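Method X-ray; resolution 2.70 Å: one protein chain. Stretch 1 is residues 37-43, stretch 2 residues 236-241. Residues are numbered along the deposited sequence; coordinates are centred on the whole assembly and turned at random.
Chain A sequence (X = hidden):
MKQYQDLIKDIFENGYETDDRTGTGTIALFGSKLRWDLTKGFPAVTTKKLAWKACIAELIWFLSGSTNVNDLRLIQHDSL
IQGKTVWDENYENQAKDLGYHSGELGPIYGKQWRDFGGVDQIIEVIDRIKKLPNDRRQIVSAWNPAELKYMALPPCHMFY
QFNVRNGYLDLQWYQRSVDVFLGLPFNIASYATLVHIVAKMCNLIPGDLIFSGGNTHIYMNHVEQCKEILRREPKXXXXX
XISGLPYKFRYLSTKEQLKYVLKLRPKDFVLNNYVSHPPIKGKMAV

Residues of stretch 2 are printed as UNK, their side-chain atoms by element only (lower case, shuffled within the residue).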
ATOM      1  N   ASP A  37      18.521   2.631  -5.501  1.00 25.50           N
ATOM      2  CA  ASP A  37      19.238   1.499  -6.072  1.00 33.57           C
ATOM      3  C   ASP A  37      20.230   1.089  -5.016  1.00 34.30           C
ATOM      4  O   ASP A  37      21.195   1.818  -4.796  1.00 35.93           O
ATOM      5  CB  ASP A  37      20.028   1.854  -7.337  1.00 33.47           C
ATOM      6  CG  ASP A  37      19.245   1.640  -8.619  1.00 37.08           C
ATOM      7  OD1 ASP A  37      19.109   0.470  -9.015  1.00 38.47           O
ATOM      8  OD2 ASP A  37      18.796   2.635  -9.205  1.00 33.65           O
ATOM      9  N   LEU A  38      20.061  -0.047  -4.359  1.00 34.97           N
ATOM     10  CA  LEU A  38      21.046  -0.437  -3.365  1.00 40.07           C
ATOM     11  C   LEU A  38      22.369  -0.859  -4.001  1.00 44.63           C
ATOM     12  O   LEU A  38      23.401  -0.957  -3.315  1.00 46.08           O
ATOM     13  CB  LEU A  38      20.500  -1.567  -2.516  1.00 38.64           C
ATOM     14  CG  LEU A  38      19.411  -1.175  -1.528  1.00 39.29           C
ATOM     15  CD1 LEU A  38      18.065  -0.973  -2.188  1.00 39.89           C
ATOM     16  CD2 LEU A  38      19.261  -2.302  -0.560  1.00 37.20           C
ATOM     17  N   THR A  39      22.302  -1.096  -5.334  1.00 45.55           N
ATOM     18  CA  THR A  39      23.435  -1.442  -6.194  1.00 43.31           C
ATOM     19  C   THR A  39      24.425  -0.287  -6.196  1.00 39.38           C
ATOM     20  O   THR A  39      25.643  -0.486  -6.193  1.00 38.14           O
ATOM     21  CB  THR A  39      23.012  -1.721  -7.690  1.00 44.79           C
ATOM     22  OG1 THR A  39      21.637  -1.352  -7.901  1.00 46.57           O
ATOM     23  CG2 THR A  39      23.297  -3.174  -8.029  1.00 42.98           C
ATOM     24  N   LYS A  40      23.893   0.933  -6.186  1.00 36.09           N
ATOM     25  CA  LYS A  40      24.745   2.086  -6.140  1.00 36.25           C
ATOM     26  C   LYS A  40      24.941   2.563  -4.693  1.00 38.14           C
ATOM     27  O   LYS A  40      25.008   3.767  -4.398  1.00 37.08           O
ATOM     28  CB  LYS A  40      24.122   3.145  -7.052  1.00 36.75           C
ATOM     29  CG  LYS A  40      25.139   3.447  -8.139  1.00 42.12           C
ATOM     30  CD  LYS A  40      26.377   4.116  -7.505  1.00 46.25           C
ATOM     31  CE  LYS A  40      27.666   3.925  -8.298  1.00 48.45           C
ATOM     32  NZ  LYS A  40      28.146   2.556  -8.233  1.00 46.18           N
ATOM     33  N   GLY A  41      25.040   1.603  -3.766  1.00 34.59           N
ATOM     34  CA  GLY A  41      25.340   1.922  -2.391  1.00 37.95           C
ATOM     35  C   GLY A  41      24.173   1.724  -1.445  1.00 41.93           C
ATOM     36  O   GLY A  41      23.007   1.564  -1.826  1.00 43.98           O
ATOM     37  N   PHE A  42      24.516   1.745  -0.160  1.00 40.35           N
ATOM     38  CA  PHE A  42      23.530   1.518   0.876  1.00 38.50           C
ATOM     39  C   PHE A  42      22.792   2.797   1.214  1.00 38.56           C
ATOM     40  O   PHE A  42      23.381   3.610   1.921  1.00 45.63           O
ATOM     41  CB  PHE A  42      24.285   0.957   2.074  1.00 34.87           C
ATOM     42  CG  PHE A  42      23.479   0.686   3.316  1.00 30.15           C
ATOM     43  CD1 PHE A  42      22.673  -0.429   3.380  1.00 32.87           C
ATOM     44  CD2 PHE A  42      23.587   1.562   4.363  1.00 28.40           C
ATOM     45  CE1 PHE A  42      21.953  -0.676   4.524  1.00 34.00           C
ATOM     46  CE2 PHE A  42      22.872   1.316   5.499  1.00 32.90           C
ATOM     47  CZ  PHE A  42      22.058   0.205   5.583  1.00 37.70           C
ATOM     48  N   PRO A  43      21.535   3.057   0.874  1.00 37.50           N
ATOM     49  CA  PRO A  43      20.957   4.376   0.971  1.00 35.56           C
ATOM     50  C   PRO A  43      20.871   4.986   2.369  1.00 40.21           C
ATOM     51  O   PRO A  43      20.571   6.181   2.408  1.00 46.29           O
ATOM     52  CB  PRO A  43      19.617   4.195   0.328  1.00 33.75           C
ATOM     53  CG  PRO A  43      19.180   2.846   0.844  1.00 31.92           C
ATOM     54  CD  PRO A  43      20.481   2.066   0.653  1.00 36.30           C
ATOM     55  N   UNK A 236      30.688   9.619  -0.896  1.00 43.65           N
ATOM     56  CA  UNK A 236      31.196   8.307  -0.514  1.00 42.09           C
ATOM     57  C   UNK A 236      30.192   7.496   0.310  1.00 38.21           C
ATOM     58  O   UNK A 236      30.060   7.719   1.507  1.00 27.21           O
ATOM     59  c   UNK A 236      33.093   7.706   1.194  1.00 39.12           C
ATOM     60  c   UNK A 236      34.186   8.441   1.944  1.00 40.18           C
ATOM     61  o   UNK A 236      35.341   8.149   1.642  1.00 42.47           O
ATOM     62  o   UNK A 236      33.896   9.299   2.797  1.00 38.48           O
ATOM     63  c   UNK A 236      32.492   8.637   0.188  1.00 40.66           C
ATOM     64  N   UNK A 237      29.420   6.597  -0.315  1.00 42.20           N
ATOM     65  CA  UNK A 237      28.426   5.843   0.439  1.00 47.76           C
ATOM     66  C   UNK A 237      28.748   4.418   0.796  1.00 44.57           C
ATOM     67  O   UNK A 237      29.389   3.640   0.092  1.00 43.94           O
ATOM     68  c   UNK A 237      26.678   5.751  -1.706  1.00 54.14           C
ATOM     69  c   UNK A 237      27.026   5.773  -0.227  1.00 52.97           C
ATOM     70  c   UNK A 237      27.499   4.755  -2.500  1.00 53.79           C
ATOM     71  c   UNK A 237      25.180   5.479  -1.752  1.00 53.61           C
ATOM     72  N   UNK A 238      28.089   4.198   1.917  1.00 43.89           N
ATOM     73  CA  UNK A 238      28.236   3.055   2.763  1.00 44.06           C
ATOM     74  C   UNK A 238      28.033   1.723   2.085  1.00 42.93           C
ATOM     75  O   UNK A 238      27.177   1.542   1.207  1.00 39.13           O
ATOM     76  c   UNK A 238      27.266   3.275   3.924  1.00 50.21           C
ATOM     77  s   UNK A 238      27.277   4.972   4.614  1.00 56.25           S
ATOM     78  N   UNK A 239      28.992   0.878   2.478  1.00 44.55           N
ATOM     79  CA  UNK A 239      29.062  -0.528   2.115  1.00 42.93           C
ATOM     80  C   UNK A 239      28.174  -1.157   3.159  1.00 38.54           C
ATOM     81  O   UNK A 239      28.051  -0.663   4.279  1.00 36.25           O
ATOM     82  c   UNK A 239      30.693  -2.472   1.713  1.00 56.58           C
ATOM     83  o   UNK A 239      32.978  -2.007   1.261  1.00 67.95           O
ATOM     84  o   UNK A 239      32.515  -4.011   1.934  1.00 62.34           O
ATOM     85  c   UNK A 239      30.468  -1.060   2.254  1.00 48.50           C
ATOM     86  c   UNK A 239      32.170  -2.862   1.635  1.00 62.50           C
ATOM     87  N   UNK A 240      27.691  -2.330   2.840  1.00 38.95           N
ATOM     88  CA  UNK A 240      26.551  -2.845   3.545  1.00 42.29           C
ATOM     89  C   UNK A 240      26.665  -4.267   4.101  1.00 38.02           C
ATOM     90  O   UNK A 240      25.801  -5.093   3.805  1.00 40.60           O
ATOM     91  c   UNK A 240      25.346  -2.784   0.900  1.00 49.10           C
ATOM     92  c   UNK A 240      25.388  -2.585   2.492  1.00 49.30           C
ATOM     93  c   UNK A 240      26.459  -2.066   0.156  1.00 50.95           C
ATOM     94  c   UNK A 240      24.116  -2.078   0.315  1.00 44.48           C
ATOM     95  N   UNK A 241      27.627  -4.581   4.981  1.00 35.86           N
ATOM     96  CA  UNK A 241      27.941  -5.981   5.336  1.00 34.05           C
ATOM     97  C   UNK A 241      27.481  -6.686   6.618  1.00 29.89           C
ATOM     98  O   UNK A 241      27.741  -6.211   7.731  1.00 31.69           O
ATOM     99  c   UNK A 241      30.223  -5.159   6.108  1.00 35.28           C
ATOM    100  c   UNK A 241      29.478  -6.173   5.242  1.00 36.78           C
ATOM    101  c   UNK A 241      29.871  -6.056   3.766  1.00 36.43           C
TER

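Position 236 carries five side-chain atoms, three carbons in an unbranched chain with two oxygens on the third, which is a carboxylate at the end of two methylenes. It touches nothing on stretch 1: its CB stays 10.0 Å from the O of Lys 40. The residue is Glu 236; a long acidic side chain suits an exposed place such as this, where its charge need not be buried.

Position 237 has four side-chain carbons and no heteroatom, and the chain forks at the second carbon. Its CA-to-CB bond points toward stretch 1, and the branches beyond the fork lie against the backbone of Lys 40 and Gly 41. Four carbons forked in this way make Leu 237. Its CD2 comes to 3.2 Å from the O of Lys 40, a close van der Waals approach, since a methyl group offers that carbonyl no hydrogen bond. Its CD1 lies 3.6 Å from the CA of Gly 41. The lack of a side chain on Gly 41 makes room here: an ideal CB would point toward stretch 2 and fall 2.2 Å from Leu 237 CD1, a clash. The backbone angles of Gly 41, 109/167, call for glycine independently, because a CB would also be jammed against the carbonyl of Lys 40.

Position 238 shows one carbon followed by one sulfur. The CA-to-CB bond runs sideways to stretch 1, and CB sits 4.1 Å from CD2 of Phe 42, an apolar contact. One carbon and a sulfur identify Cys 238, a small side chain well suited to a buried place beside an aromatic ring. Its backbone contributes more specifically: the N of Phe 42 donates a hydrogen bond to the O of Cys 238 at 3.0 Å, with an angle of 153° at the hydrogen.

Position 239 repeats the pattern of three carbons with two oxygens on the last. Its CA-to-CB bond points away from stretch 1, and no atom comes within contact distance. This is Glu 239, whose extended chain, with chi1 and chi2 both t, suits its exposed position.

Position 240 again has four carbons forked at the second, and its CA-to-CB bond points toward stretch 1. One branch end packs 3.5 Å from the CB of Phe 42. The residue is Leu 240, and that atom is CD1, which also lies 3.9 Å from the O of Leu 38. A branched apolar side chain fills the space beside Phe 42 without needing a polar partner.

Position 241 has three carbons, two of them carried by the first, and is out of reach of stretch 1. Branching at CB makes it Val 241, which takes no part in the contact; a short apolar side chain is tolerated at this exposed position, where nothing on stretch 1 constrains its shape.

The contact thus joins one backbone hydrogen bond to apolar packing. The bond fixes Phe 42 against Cys 238, while Leu 237 covers the bare backbone at Gly 41 and Leu 240 packs against Phe 42. Together the two stretches bury 331 Å².

Stretch 2, residues 236-241: ELCELV
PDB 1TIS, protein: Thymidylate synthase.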